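Local atomic coordinates of putative pyrazinamidase/nicotinamidase (Streptococcus mutans, PDB entry 3S2S), a protein that probably hydrolyses nicotinamide and pyrazinamide to the corresponding acids, as a zinc-binding member of the isochorismatase family of cysteine hydrolases. Residues S41-T45 with Y46-A50; Q73-D77 with N78-I82. All blocks are in the same frame, centred on the assembly; numbering follows the deposited sequence.

Contact 1 (S41-T45 with Y46-A50); sequences SIDYT and YDFVA. With CAD (cacodylic acid), chain F.
F48 turns its ring back beside D43 and T45 where strand 37-42 of the parallel sheet ends and the chain turns into the short helix 46-49, at the C-terminal edge of the sheet where the pocket of this isochorismatase-type fold lies. Followed outward, its CB lies 3.7 Å from D43 O, and CG, anti to the carbonyl carbon (chi1 -72°), directs the ring back along the incoming chain. CD2 of F48 meets D43 O obliquely at 3.4 Å. The same atom of F48 lies 3.5 Å from T45 OG1, again obliquely. CE2 passes the D43 carboxyl carbon, the carboxylate plane tilted 35° to the ring, and CZ lies near C1 of the cacodylic acid. A flat aromatic suits this place because one face receives that methyl, C1, 3.3 Å above the ring plane and over its centre. D43 also borders the methyl, while its carboxylate is held by a salt bridge to K137 and a hydrogen bond from the backbone of D87.

The bend is made by the main chain: Y44 centres an inverse gamma turn, and F48 N donates to T45 O at 3.0 Å, a bent bond (136°) arriving from above the carbonyl plane. A threonine suits this buried bend because its short hydroxyl, OG1, can hydrogen-bond to N106 OD1. Beta-branched V49 packs over one face of the Y44 ring: its CG2 makes a CH-pi contact, 3.9 Å from the centroid, while its CG1 lies 3.6 Å from the phenol oxygen Y44 OH, which is hydrogen-bonded to A61 O.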
loop_
_atom_site.group_PDB
_atom_site.type_symbol
_atom_site.label_atom_id
_atom_site.label_comp_id
_atom_site.label_asym_id
_atom_site.label_seq_id
_atom_site.Cartn_x
_atom_site.Cartn_y
_atom_site.Cartn_z
ATOM N N SER A 41 3.646 5.094 20.221
ATOM C CA SER A 41 2.887 4.981 21.475
ATOM C C SER A 41 1.473 4.566 21.125
ATOM O O SER A 41 0.673 5.377 20.639
ATOM C CB SER A 41 2.887 6.307 22.238
ATOM O OG SER A 41 2.292 6.151 23.527
ATOM N N ILE A 42 1.174 3.288 21.335
ATOM C CA ILE A 42 -0.049 2.728 20.759
ATOM C C ILE A 42 -1.180 2.620 21.779
ATOM O O ILE A 42 -1.108 1.827 22.716
ATOM C CB ILE A 42 0.222 1.351 20.149
ATOM C CG1 ILE A 42 1.392 1.430 19.159
ATOM C CG2 ILE A 42 -1.044 0.774 19.461
ATOM C CD1 ILE A 42 1.816 0.060 18.668
ATOM N N ASP A 43 -2.213 3.444 21.594
ATOM C CA ASP A 43 -3.497 3.302 22.317
ATOM C C ASP A 43 -3.441 3.280 23.823
ATOM O O ASP A 43 -4.277 2.624 24.447
ATOM C CB ASP A 43 -4.238 2.038 21.847
ATOM C CG ASP A 43 -4.882 2.215 20.473
ATOM O OD1 ASP A 43 -5.273 3.349 20.177
ATOM O OD2 ASP A 43 -5.015 1.210 19.742
ATOM N N TYR A 44 -2.486 3.984 24.419
ATOM C CA TYR A 44 -2.390 3.977 25.877
ATOM C C TYR A 44 -3.354 4.993 26.486
ATOM O O TYR A 44 -2.952 5.997 27.105
ATOM C CB TYR A 44 -0.941 4.177 26.356
ATOM C CG TYR A 44 -0.777 3.670 27.765
ATOM C CD1 TYR A 44 -0.796 2.300 28.029
ATOM C CD2 TYR A 44 -0.649 4.558 28.830
ATOM C CE1 TYR A 44 -0.687 1.823 29.344
ATOM C CE2 TYR A 44 -0.527 4.093 30.148
ATOM C CZ TYR A 44 -0.544 2.729 30.385
ATOM O OH TYR A 44 -0.443 2.278 31.693
ATOM N N THR A 45 -4.646 4.736 26.285
ATOM C CA THR A 45 -5.668 5.699 26.673
ATOM C C THR A 45 -6.571 5.173 27.786
ATOM O O THR A 45 -6.567 3.983 28.134
ATOM C CB THR A 45 -6.577 6.063 25.478
ATOM O OG1 THR A 45 -7.293 4.893 25.062
ATOM C CG2 THR A 45 -5.756 6.634 24.297
ATOM N N TYR A 46 -7.364 6.081 28.343
ATOM C CA TYR A 46 -8.273 5.715 29.424
ATOM C C TYR A 46 -9.173 4.527 29.108
ATOM O O TYR A 46 -9.325 3.618 29.932
ATOM C CB TYR A 46 -9.091 6.929 29.862
ATOM C CG TYR A 46 -8.434 7.666 31.009
ATOM C CD1 TYR A 46 -7.246 8.378 30.823
ATOM C CD2 TYR A 46 -8.999 7.649 32.276
ATOM C CE1 TYR A 46 -6.631 9.042 31.873
ATOM C CE2 TYR A 46 -8.391 8.316 33.341
ATOM C CZ TYR A 46 -7.217 9.013 33.136
ATOM O OH TYR A 46 -6.625 9.673 34.202
ATOM N N ASP A 47 -9.777 4.502 27.923
ATOM C CA ASP A 47 -10.664 3.373 27.611
ATOM C C ASP A 47 -9.980 2.011 27.566
ATOM O O ASP A 47 -10.626 0.982 27.788
ATOM C CB ASP A 47 -11.450 3.608 26.317
ATOM C CG ASP A 47 -12.727 4.396 26.553
ATOM O OD1 ASP A 47 -13.222 4.405 27.710
ATOM O OD2 ASP A 47 -13.216 5.010 25.594
ATOM N N PHE A 48 -8.675 1.994 27.306
ATOM C CA PHE A 48 -7.940 0.734 27.262
ATOM C C PHE A 48 -7.208 0.375 28.551
ATOM O O PHE A 48 -6.718 -0.747 28.684
ATOM C CB PHE A 48 -6.934 0.743 26.113
ATOM C CG PHE A 48 -7.579 0.628 24.763
ATOM C CD1 PHE A 48 -8.284 -0.513 24.416
ATOM C CD2 PHE A 48 -7.486 1.661 23.844
ATOM C CE1 PHE A 48 -8.885 -0.625 23.154
ATOM C CE2 PHE A 48 -8.082 1.553 22.585
ATOM C CZ PHE A 48 -8.782 0.406 22.255
ATOM N N VAL A 49 -7.129 1.321 29.480
ATOM C CA VAL A 49 -6.249 1.172 30.634
ATOM C C VAL A 49 -6.962 1.380 31.975
ATOM O O VAL A 49 -6.733 0.626 32.923
ATOM C CB VAL A 49 -5.046 2.129 30.539
ATOM C CG1 VAL A 49 -4.050 1.892 31.699
ATOM C CG2 VAL A 49 -4.348 1.965 29.160
ATOM N N ALA A 50 -7.807 2.405 32.048
ATOM C CA ALA A 50 -8.384 2.833 33.327
ATOM C C ALA A 50 -9.374 1.820 33.897
ATOM O O ALA A 50 -9.966 1.021 33.175
ATOM C CB ALA A 50 -9.036 4.207 33.180
HETATM AS AS CAD F . -5.850 -2.526 20.548
HETATM C C1 CAD F . -5.750 -1.002 21.758
HETATM C C2 CAD F . -7.717 -3.152 20.343
HETATM O O1 CAD F . -4.775 -3.707 20.899
#

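Contact 2 (Q73-D77 with N78-I82); sequences QKAYD and NGDYI
A Schellman motif ends helix 65-77 here and turns the chain into strand 81-87, the join between helix and strand in an alpha/beta fold. Two bonds define it: D80 N reaches back to A75 O at 3.0 Å (158° at the hydrogen), and G79 N donates to Y76 O, also at 3.0 Å, from well above the carbonyl plane. G79, the donor of the second bond, has phi 97°, where a side chain would be jammed against the preceding carbonyl oxygen; glycine fits for that reason. N78 N keeps the regular helical bond to K74 O, 2.8 Å long, and adds a weak one to A75 O.

The side chains follow the turn. N78 folds its amide back beside the last helical turn, CG lying anti to its own carbonyl carbon (chi1 -74°), and ND2 passes 3.9 Å from CG of K74, whose extended chain crosses it obliquely. D80 lays its carboxylate along A75, with OD2 3.6 Å from the methyl CB; alanine is small enough to let the returning chain come this close. On the helix itself, Q73 NE2 donates to D77 OD1 at 2.9 Å, one turn apart, the acceptor lying in the amide plane of Q73 but the donor standing above the carboxylate plane.

I82 closes the apolar side of the turn: CD1 touches the methyl of A75 at 4.0 Å and also CB of Y76, while CG1 lies at the edge of the tyrosine ring. A75 and I82 both pack on L39 of the neighbouring strand 37-42. Y76 OH is hydrogen-bonded to D129, and its ring makes a cation-pi contact with R131 and an edge-to-face one with H126, beside the start of strand 132-137.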
loop_
_atom_site.group_PDB
_atom_site.type_symbol
_atom_site.label_atom_id
_atom_site.label_comp_id
_atom_site.label_asym_id
_atom_site.label_seq_id
_atom_site.Cartn_x
_atom_site.Cartn_y
_atom_site.Cartn_z
ATOM N N GLN A 73 9.856 9.426 27.398
ATOM C CA GLN A 73 10.685 10.585 27.680
ATOM C C GLN A 73 12.134 10.310 27.267
ATOM O O GLN A 73 12.817 11.178 26.699
ATOM C CB GLN A 73 10.611 10.931 29.170
ATOM C CG GLN A 73 11.433 12.139 29.561
ATOM C CD GLN A 73 10.855 13.426 29.023
ATOM O OE1 GLN A 73 9.731 13.796 29.359
ATOM N NE2 GLN A 73 11.625 14.123 28.192
ATOM N N LYS A 74 12.608 9.102 27.539
ATOM C CA LYS A 74 13.988 8.766 27.188
ATOM C C LYS A 74 14.211 8.775 25.689
ATOM O O LYS A 74 15.201 9.325 25.203
ATOM C CB LYS A 74 14.429 7.434 27.781
ATOM C CG LYS A 74 15.807 7.023 27.296
ATOM C CD LYS A 74 16.466 6.012 28.211
ATOM C CE LYS A 74 17.935 5.842 27.848
ATOM N NZ LYS A 74 18.692 5.084 28.884
ATOM N N ALA A 75 13.282 8.176 24.948
ATOM C CA ALA A 75 13.401 8.163 23.491
ATOM C C ALA A 75 13.470 9.591 22.991
ATOM O O ALA A 75 14.299 9.921 22.137
ATOM C CB ALA A 75 12.220 7.446 22.860
ATOM N N TYR A 76 12.611 10.447 23.542
ATOM C CA TYR A 76 12.574 11.843 23.127
ATOM C C TYR A 76 13.892 12.548 23.457
ATOM O O TYR A 76 14.425 13.289 22.626
ATOM C CB TYR A 76 11.407 12.585 23.762
ATOM C CG TYR A 76 11.396 14.058 23.438
ATOM C CD1 TYR A 76 10.807 14.527 22.263
ATOM C CD2 TYR A 76 11.996 14.981 24.287
ATOM C CE1 TYR A 76 10.794 15.880 21.954
ATOM C CE2 TYR A 76 11.992 16.331 23.982
ATOM C CZ TYR A 76 11.390 16.769 22.814
ATOM O OH TYR A 76 11.378 18.106 22.504
ATOM N N ASP A 77 14.412 12.301 24.656
ATOM C CA ASP A 77 15.704 12.866 25.078
ATOM C C ASP A 77 16.837 12.391 24.171
ATOM O O ASP A 77 17.812 13.115 23.945
ATOM C CB ASP A 77 16.029 12.493 26.528
ATOM C CG ASP A 77 15.127 13.185 27.536
ATOM O OD1 ASP A 77 14.381 14.118 27.158
ATOM O OD2 ASP A 77 15.180 12.792 28.729
ATOM N N ASN A 78 16.709 11.170 23.655
ATOM C CA ASN A 78 17.726 10.604 22.782
ATOM C C ASN A 78 17.658 11.134 21.355
ATOM O O ASN A 78 18.494 10.776 20.526
ATOM C CB ASN A 78 17.637 9.076 22.761
ATOM C CG ASN A 78 18.158 8.444 24.032
ATOM O OD1 ASN A 78 18.670 9.130 24.913
ATOM N ND2 ASN A 78 18.039 7.123 24.129
ATOM N N GLY A 79 16.655 11.962 21.069
ATOM C CA GLY A 79 16.491 12.538 19.741
ATOM C C GLY A 79 15.510 11.825 18.814
ATOM O O GLY A 79 15.478 12.099 17.606
ATOM N N ASP A 80 14.715 10.914 19.363
ATOM C CA ASP A 80 13.827 10.101 18.535
ATOM C C ASP A 80 12.559 10.881 18.223
ATOM O O ASP A 80 12.224 11.836 18.906
ATOM C CB ASP A 80 13.467 8.787 19.230
ATOM C CG ASP A 80 14.669 7.861 19.416
ATOM O OD1 ASP A 80 15.730 8.095 18.790
ATOM O OD2 ASP A 80 14.529 6.876 20.169
ATOM N N TYR A 81 11.855 10.458 17.181
ATOM C CA TYR A 81 10.518 10.970 16.895
ATOM C C TYR A 81 9.522 10.174 17.718
ATOM O O TYR A 81 9.733 8.976 17.958
ATOM C CB TYR A 81 10.226 10.789 15.402
ATOM C CG TYR A 81 11.258 11.523 14.559
ATOM C CD1 TYR A 81 11.174 12.906 14.382
ATOM C CD2 TYR A 81 12.307 10.844 13.968
ATOM C CE1 TYR A 81 12.116 13.584 13.633
ATOM C CE2 TYR A 81 13.254 11.516 13.206
ATOM C CZ TYR A 81 13.144 12.883 13.050
ATOM O OH TYR A 81 14.075 13.551 12.301
ATOM N N ILE A 82 8.440 10.826 18.143
ATOM C CA ILE A 82 7.438 10.167 18.982
ATOM C C ILE A 82 6.087 10.252 18.302
ATOM O O ILE A 82 5.647 11.352 17.963
ATOM C CB ILE A 82 7.289 10.881 20.344
ATOM C CG1 ILE A 82 8.645 11.106 21.039
ATOM C CG2 ILE A 82 6.285 10.118 21.239
ATOM C CD1 ILE A 82 9.403 9.824 21.416
#

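Overall arrangement
From the N terminus, strand 37-42 runs through the sheet and contact 1 closes the tight turn at its C-terminal end, leading into helix 46-49. The chain then passes through helix 59-62 into helix 65-77, and contact 2 closes the turn that sends it back as strand 81-87. The two contacts therefore follow in series, neither nesting nor crossing. Strands 37-42 and 81-87 are parallel neighbours, so the contacts bracket the connection of one beta-alpha-beta unit, contact 1 after its first strand and contact 2 before its second, their centres about 20 Å apart. Contact 1 lies at the ligand pocket; contact 2 lies away from the zinc and ligand sites, near the start of the strand that ends at zinc ligand D87.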